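Long-range contact in ferredoxin-thioredoxin reductase variable chain, chloroplastic (Arabidopsis thaliana, PDB 7C2B), which probably serves as the variable subunit of ferredoxin-thioredoxin reductase, the enzyme that passes electrons from reduced ferredoxin to thioredoxins: residues Lys33-Leu44 with Glu56-Tyr67. Residues are numbered along the deposited sequence; the frame is centred on the assembly and turned at random.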
ATOM      1  N   LYS B  33       1.777  23.652 -12.054  1.00 33.05           N
ATOM      2  CA  LYS B  33       0.453  23.361 -12.586  1.00 33.50           C
ATOM      3  C   LYS B  33      -0.668  23.652 -11.589  1.00 30.30           C
ATOM      4  O   LYS B  33      -1.835  23.423 -11.909  1.00 31.18           O
ATOM      5  CB  LYS B  33       0.373  21.896 -13.032  1.00 33.50           C
ATOM      6  CG  LYS B  33       1.329  21.525 -14.170  1.00 35.74           C
ATOM      7  CD  LYS B  33       1.098  20.089 -14.631  1.00 34.65           C
ATOM      8  CE  LYS B  33       2.105  19.664 -15.712  1.00 34.83           C
ATOM      9  NZ  LYS B  33       3.239  18.879 -15.142  1.00 43.30           N
ATOM     10  N   ILE B  34      -0.352  24.136 -10.392  1.00 28.20           N
ATOM     11  CA  ILE B  34      -1.402  24.498  -9.449  1.00 28.93           C
ATOM     12  C   ILE B  34      -2.215  25.641 -10.036  1.00 33.57           C
ATOM     13  O   ILE B  34      -1.661  26.628 -10.537  1.00 31.54           O
ATOM     14  CB  ILE B  34      -0.790  24.856  -8.089  1.00 31.35           C
ATOM     15  CG1 ILE B  34      -0.027  23.655  -7.528  1.00 33.25           C
ATOM     16  CG2 ILE B  34      -1.859  25.312  -7.116  1.00 28.99           C
ATOM     17  CD1 ILE B  34       0.399  23.826  -6.100  1.00 31.92           C
ATOM     18  N   GLY B  35      -3.540  25.495 -10.016  1.00 29.95           N
ATOM     19  CA  GLY B  35      -4.427  26.415 -10.679  1.00 28.14           C
ATOM     20  C   GLY B  35      -4.806  26.036 -12.095  1.00 30.59           C
ATOM     21  O   GLY B  35      -5.769  26.595 -12.628  1.00 31.59           O
ATOM     22  N   ALA B  36      -4.100  25.094 -12.717  1.00 28.06           N
ATOM     23  CA  ALA B  36      -4.364  24.774 -14.114  1.00 31.73           C
ATOM     24  C   ALA B  36      -5.637  23.952 -14.255  1.00 30.93           C
ATOM     25  O   ALA B  36      -5.952  23.115 -13.407  1.00 28.08           O
ATOM     26  CB  ALA B  36      -3.190  24.006 -14.723  1.00 34.10           C
ATOM     27  N   ARG B  37      -6.363  24.186 -15.342  1.00 31.38           N
ATOM     28  CA  ARG B  37      -7.541  23.388 -15.647  1.00 33.25           C
ATOM     29  C   ARG B  37      -7.126  22.052 -16.254  1.00 32.96           C
ATOM     30  O   ARG B  37      -6.220  21.989 -17.090  1.00 32.53           O
ATOM     31  CB  ARG B  37      -8.463  24.145 -16.603  1.00 34.09           C
ATOM     32  CG  ARG B  37      -8.832  25.542 -16.106  1.00 41.03           C
ATOM     33  CD  ARG B  37      -9.810  26.236 -17.039  1.00 46.24           C
ATOM     34  NE  ARG B  37     -10.971  25.394 -17.308  1.00 51.43           N
ATOM     35  CZ  ARG B  37     -11.334  24.985 -18.521  1.00 52.95           C
ATOM     36  NH1 ARG B  37     -10.627  25.347 -19.589  1.00 52.79           N
ATOM     37  NH2 ARG B  37     -12.406  24.213 -18.661  1.00 49.47           N
ATOM     38  N   VAL B  38      -7.802  20.979 -15.826  1.00 28.77           N
ATOM     39  CA  VAL B  38      -7.464  19.619 -16.221  1.00 29.55           C
ATOM     40  C   VAL B  38      -8.742  18.865 -16.562  1.00 29.53           C
ATOM     41  O   VAL B  38      -9.834  19.198 -16.094  1.00 28.06           O
ATOM     42  CB  VAL B  38      -6.698  18.860 -15.111  1.00 26.61           C
ATOM     43  CG1 VAL B  38      -5.329  19.502 -14.855  1.00 24.75           C
ATOM     44  CG2 VAL B  38      -7.514  18.811 -13.835  1.00 26.33           C
ATOM     45  N   ARG B  39      -8.583  17.821 -17.373  1.00 26.64           N
ATOM     46  CA  ARG B  39      -9.655  16.897 -17.726  1.00 29.21           C
ATOM     47  C   ARG B  39      -9.212  15.487 -17.361  1.00 25.63           C
ATOM     48  O   ARG B  39      -8.082  15.094 -17.667  1.00 25.41           O
ATOM     49  CB  ARG B  39      -9.976  16.984 -19.226  1.00 32.06           C
ATOM     50  CG  ARG B  39     -11.096  16.065 -19.707  1.00 32.60           C
ATOM     51  CD  ARG B  39     -11.335  16.219 -21.214  1.00 35.72           C
ATOM     52  NE  ARG B  39     -11.724  17.585 -21.569  1.00 40.56           N
ATOM     53  CZ  ARG B  39     -10.957  18.432 -22.256  1.00 41.19           C
ATOM     54  NH1 ARG B  39      -9.757  18.063 -22.669  1.00 40.03           N
ATOM     55  NH2 ARG B  39     -11.392  19.654 -22.526  1.00 44.19           N
ATOM     56  N   VAL B  40     -10.097  14.721 -16.721  1.00 24.67           N
ATOM     57  CA  VAL B  40      -9.764  13.342 -16.384  1.00 21.73           C
ATOM     58  C   VAL B  40      -9.826  12.495 -17.645  1.00 23.05           C
ATOM     59  O   VAL B  40     -10.815  12.534 -18.388  1.00 27.09           O
ATOM     60  CB  VAL B  40     -10.712  12.795 -15.303  1.00 22.30           C
ATOM     61  CG1 VAL B  40     -10.436  11.319 -15.042  1.00 19.29           C
ATOM     62  CG2 VAL B  40     -10.567  13.598 -14.013  1.00 20.59           C
ATOM     63  N   THR B  41      -8.783  11.706 -17.882  1.00 24.32           N
ATOM     64  CA  THR B  41      -8.611  11.024 -19.158  1.00 29.23           C
ATOM     65  C   THR B  41      -8.759   9.513 -19.070  1.00 28.22           C
ATOM     66  O   THR B  41      -8.548   8.826 -20.078  1.00 27.79           O
ATOM     67  CB  THR B  41      -7.242  11.368 -19.751  1.00 25.76           C
ATOM     68  OG1 THR B  41      -6.230  11.137 -18.766  1.00 26.79           O
ATOM     69  CG2 THR B  41      -7.198  12.828 -20.143  1.00 31.28           C
ATOM     70  N   VAL B  42      -9.107   8.980 -17.902  1.00 24.28           N
ATOM     71  CA  VAL B  42      -9.213   7.538 -17.684  1.00 24.28           C
ATOM     72  C   VAL B  42     -10.468   7.265 -16.873  1.00 25.89           C
ATOM     73  O   VAL B  42     -10.981   8.154 -16.180  1.00 24.49           O
ATOM     74  CB  VAL B  42      -7.983   6.971 -16.946  1.00 26.74           C
ATOM     75  CG1 VAL B  42      -6.698   7.161 -17.774  1.00 30.60           C
ATOM     76  CG2 VAL B  42      -7.851   7.614 -15.570  1.00 25.94           C
ATOM     77  N   PRO B  43     -10.994   6.041 -16.948  1.00 24.98           N
ATOM     78  CA  PRO B  43     -12.118   5.676 -16.072  1.00 22.43           C
ATOM     79  C   PRO B  43     -11.695   5.724 -14.614  1.00 22.42           C
ATOM     80  O   PRO B  43     -10.631   5.226 -14.239  1.00 26.03           O
ATOM     81  CB  PRO B  43     -12.471   4.248 -16.508  1.00 27.75           C
ATOM     82  CG  PRO B  43     -11.913   4.118 -17.913  1.00 25.72           C
ATOM     83  CD  PRO B  43     -10.674   4.976 -17.921  1.00 26.04           C
ATOM     84  N   LEU B  44     -12.541   6.334 -13.789  1.00 24.94           N
ATOM     85  CA  LEU B  44     -12.204   6.526 -12.382  1.00 25.00           C
ATOM     86  C   LEU B  44     -13.497   6.791 -11.622  1.00 22.68           C
ATOM     87  O   LEU B  44     -14.132   7.828 -11.826  1.00 24.03           O
ATOM     88  CB  LEU B  44     -11.220   7.680 -12.219  1.00 22.36           C
ATOM     89  CG  LEU B  44     -11.047   8.179 -10.772  1.00 27.00           C
ATOM     90  CD1 LEU B  44     -10.585   7.054  -9.853  1.00 26.99           C
ATOM     91  CD2 LEU B  44     -10.063   9.341 -10.755  1.00 28.30           C
ATOM     92  N   GLU B  56     -18.530   8.876 -11.683  1.00 25.74           N
ATOM     93  CA  GLU B  56     -17.553   8.544 -12.712  1.00 25.08           C
ATOM     94  C   GLU B  56     -16.871   9.833 -13.153  1.00 24.13           C
ATOM     95  O   GLU B  56     -17.537  10.766 -13.615  1.00 24.36           O
ATOM     96  CB  GLU B  56     -18.213   7.847 -13.903  1.00 23.04           C
ATOM     97  CG  GLU B  56     -17.277   7.706 -15.130  1.00 25.44           C
ATOM     98  CD  GLU B  56     -16.044   6.853 -14.858  1.00 26.22           C
ATOM     99  OE1 GLU B  56     -16.192   5.646 -14.559  1.00 28.80           O
ATOM    100  OE2 GLU B  56     -14.915   7.386 -14.946  1.00 26.69           O
ATOM    101  N   LEU B  57     -15.548   9.890 -13.008  1.00 21.67           N
ATOM    102  CA  LEU B  57     -14.845  11.144 -13.251  1.00 24.56           C
ATOM    103  C   LEU B  57     -14.369  11.308 -14.688  1.00 25.41           C
ATOM    104  O   LEU B  57     -14.007  12.425 -15.073  1.00 23.93           O
ATOM    105  CB  LEU B  57     -13.635  11.268 -12.324  1.00 22.10           C
ATOM    106  CG  LEU B  57     -14.003  11.494 -10.855  1.00 26.27           C
ATOM    107  CD1 LEU B  57     -12.759  11.783 -10.042  1.00 28.58           C
ATOM    108  CD2 LEU B  57     -15.010  12.639 -10.727  1.00 25.48           C
ATOM    109  N   MET B  58     -14.345  10.243 -15.481  1.00 23.88           N
ATOM    110  CA  MET B  58     -13.740  10.356 -16.807  1.00 23.74           C
ATOM    111  C   MET B  58     -14.450  11.422 -17.626  1.00 24.91           C
ATOM    112  O   MET B  58     -15.683  11.441 -17.715  1.00 25.74           O
ATOM    113  CB  MET B  58     -13.784   9.025 -17.547  1.00 24.73           C
ATOM    114  CG  MET B  58     -13.156   9.147 -18.936  1.00 28.78           C
ATOM    115  SD  MET B  58     -12.781   7.543 -19.591  1.00 29.61           S
ATOM    116  CE  MET B  58     -11.894   8.012 -21.091  1.00 31.85           C
ATOM    117  N   GLY B  59     -13.671  12.334 -18.197  1.00 27.85           N
ATOM    118  CA  GLY B  59     -14.227  13.416 -18.976  1.00 29.42           C
ATOM    119  C   GLY B  59     -14.601  14.650 -18.188  1.00 32.71           C
ATOM    120  O   GLY B  59     -14.861  15.693 -18.796  1.00 35.26           O
ATOM    121  N   MET B  60     -14.642  14.576 -16.861  1.00 29.97           N
ATOM    122  CA  MET B  60     -14.951  15.753 -16.067  1.00 29.12           C
ATOM    123  C   MET B  60     -13.762  16.704 -16.042  1.00 28.98           C
ATOM    124  O   MET B  60     -12.602  16.288 -16.088  1.00 27.44           O
ATOM    125  CB  MET B  60     -15.345  15.356 -14.646  1.00 30.19           C
ATOM    126  CG  MET B  60     -16.667  14.618 -14.623  1.00 31.85           C
ATOM    127  SD  MET B  60     -17.309  14.317 -12.978  1.00 40.24           S
ATOM    128  CE  MET B  60     -17.284  15.980 -12.299  1.00 33.01           C
ATOM    129  N   GLU B  61     -14.064  17.993 -15.971  1.00 30.78           N
ATOM    130  CA  GLU B  61     -13.052  19.035 -15.970  1.00 30.99           C
ATOM    131  C   GLU B  61     -13.043  19.752 -14.629  1.00 31.96           C
ATOM    132  O   GLU B  61     -14.099  20.027 -14.046  1.00 33.98           O
ATOM    133  CB  GLU B  61     -13.299  20.019 -17.114  1.00 33.52           C
ATOM    134  CG  GLU B  61     -13.238  19.339 -18.484  1.00 33.20           C
ATOM    135  CD  GLU B  61     -13.570  20.278 -19.622  1.00 41.93           C
ATOM    136  OE1 GLU B  61     -13.952  21.434 -19.332  1.00 42.67           O
ATOM    137  OE2 GLU B  61     -13.445  19.862 -20.800  1.00 44.06           O
ATOM    138  N   GLY B  62     -11.844  20.037 -14.138  1.00 27.86           N
ATOM    139  CA  GLY B  62     -11.692  20.767 -12.897  1.00 27.30           C
ATOM    140  C   GLY B  62     -10.389  21.533 -12.900  1.00 25.91           C
ATOM    141  O   GLY B  62      -9.831  21.789 -13.968  1.00 30.98           O
ATOM    142  N   PHE B  63      -9.874  21.903 -11.735  1.00 25.73           N
ATOM    143  CA  PHE B  63      -8.586  22.573 -11.713  1.00 28.60           C
ATOM    144  C   PHE B  63      -7.761  22.057 -10.552  1.00 24.47           C
ATOM    145  O   PHE B  63      -8.296  21.613  -9.533  1.00 24.08           O
ATOM    146  CB  PHE B  63      -8.728  24.114 -11.652  1.00 28.48           C
ATOM    147  CG  PHE B  63      -9.208  24.656 -10.334  1.00 27.42           C
ATOM    148  CD1 PHE B  63     -10.565  24.860 -10.108  1.00 30.98           C
ATOM    149  CD2 PHE B  63      -8.306  25.021  -9.343  1.00 26.50           C
ATOM    150  CE1 PHE B  63     -11.017  25.385  -8.913  1.00 30.04           C
ATOM    151  CE2 PHE B  63      -8.742  25.544  -8.142  1.00 30.89           C
ATOM    152  CZ  PHE B  63     -10.110  25.725  -7.920  1.00 30.84           C
ATOM    153  N   ILE B  64      -6.444  22.111 -10.723  1.00 23.38           N
ATOM    154  CA  ILE B  64      -5.543  21.596  -9.702  1.00 24.69           C
ATOM    155  C   ILE B  64      -5.562  22.557  -8.520  1.00 25.23           C
ATOM    156  O   ILE B  64      -5.140  23.711  -8.628  1.00 28.14           O
ATOM    157  CB  ILE B  64      -4.129  21.397 -10.248  1.00 24.43           C
ATOM    158  CG1 ILE B  64      -4.137  20.263 -11.276  1.00 25.26           C
ATOM    159  CG2 ILE B  64      -3.152  21.124  -9.107  1.00 22.49           C
ATOM    160  CD1 ILE B  64      -2.888  20.216 -12.137  1.00 25.13           C
ATOM    161  N   LYS B  65      -6.064  22.074  -7.388  1.00 21.69           N
ATOM    162  CA  LYS B  65      -6.129  22.859  -6.165  1.00 27.22           C
ATOM    163  C   LYS B  65      -4.791  22.869  -5.445  1.00 28.44           C
ATOM    164  O   LYS B  65      -4.373  23.901  -4.909  1.00 29.33           O
ATOM    165  CB  LYS B  65      -7.215  22.287  -5.252  1.00 25.97           C
ATOM    166  CG  LYS B  65      -7.529  23.127  -4.015  1.00 27.97           C
ATOM    167  CD  LYS B  65      -8.436  24.300  -4.384  1.00 29.50           C
ATOM    168  CE  LYS B  65      -8.818  25.114  -3.148  1.00 30.33           C
ATOM    169  NZ  LYS B  65      -9.718  26.247  -3.489  1.00 31.08           N
ATOM    170  N   ASP B  66      -4.116  21.727  -5.411  1.00 23.66           N
ATOM    171  CA  ASP B  66      -2.853  21.628  -4.705  1.00 26.50           C
ATOM    172  C   ASP B  66      -2.053  20.485  -5.295  1.00 28.49           C
ATOM    173  O   ASP B  66      -2.596  19.576  -5.931  1.00 24.76           O
ATOM    174  CB  ASP B  66      -3.049  21.410  -3.198  1.00 25.96           C
ATOM    175  CG  ASP B  66      -1.949  22.061  -2.367  1.00 36.46           C
ATOM    176  OD1 ASP B  66      -0.913  22.456  -2.949  1.00 32.39           O
ATOM    177  OD2 ASP B  66      -2.123  22.190  -1.134  1.00 40.44           O
ATOM    178  N   TYR B  67      -0.747  20.566  -5.088  1.00 25.25           N
ATOM    179  CA  TYR B  67       0.170  19.460  -5.310  1.00 26.24           C
ATOM    180  C   TYR B  67       0.973  19.317  -4.034  1.00 29.52           C
ATOM    181  O   TYR B  67       1.714  20.230  -3.663  1.00 34.36           O
ATOM    182  CB  TYR B  67       1.088  19.736  -6.496  1.00 28.33           C
ATOM    183  CG  TYR B  67       2.100  18.653  -6.757  1.00 28.77           C
ATOM    184  CD1 TYR B  67       1.743  17.504  -7.456  1.00 24.99           C
ATOM    185  CD2 TYR B  67       3.417  18.790  -6.338  1.00 28.16           C
ATOM    186  CE1 TYR B  67       2.676  16.508  -7.724  1.00 28.16           C
ATOM    187  CE2 TYR B  67       4.359  17.807  -6.598  1.00 31.89           C
ATOM    188  CZ  TYR B  67       3.986  16.667  -7.293  1.00 31.76           C
ATOM    189  OH  TYR B  67       4.925  15.691  -7.556  1.00 30.91           O
TER
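R37, V38 and R39 pair with E61, G62 and F63 as the first two strands of the five-stranded sheet in the SH3-like barrel of the variable subunit, two adjacent antiparallel strands whose connection carries the small two-stranded sheet 45-46/55-56. At its centre V38 and G62 form a hydrogen-bonded pair: V38 N reaches G62 O at 2.9 Å, and G62 N returns the bond to V38 O. R37 faces F63, and R39 faces E61, as non-hydrogen-bonded pairs.

E61 supplies the negative charge between R37 and R39 on the face these three share with F63. R39 comes alongside, its guanidinium turned 62° from the carboxylate, and grips a single oxygen side-on: NH2 lies 2.7 Å from E61 OE2, above the carboxylate plane, while NE approaches the same oxygen on its anti side. The other oxygen, E61 OE1, forms a longer salt bridge to R37 NH2 (3.3 Å). R39 NH1 turns to E108, tying in the neighbouring strand 107-109.

V38, on the opposite face, sends CG1 to I64 CD1 (3.7 Å), the two side chains crossing nearly at right angles; V84 touches V38 and F82 touches I64, both from strand 82-90. I64 CG1 lies anti to the carbonyl carbon (chi1 -68°), beside the backbone N, from where CD1 also reaches K33 O.

Further along, V40 N donates to M60 O, and V40 O accepts from G59 N within the type II turn L57-M60. E56 bends at chi2 (62°) to bring OE2 within 2.8 Å of L44 N, on the syn side, while M58 N uses the anti lone pair.

One carboxylate thus bridges two arginines, each oxygen facing one of them, which probably helps keep E61 ionised; another joins L44 N, on one arm, to M58 N in the turn, where the arms run on into strands 45-46 and 55-56.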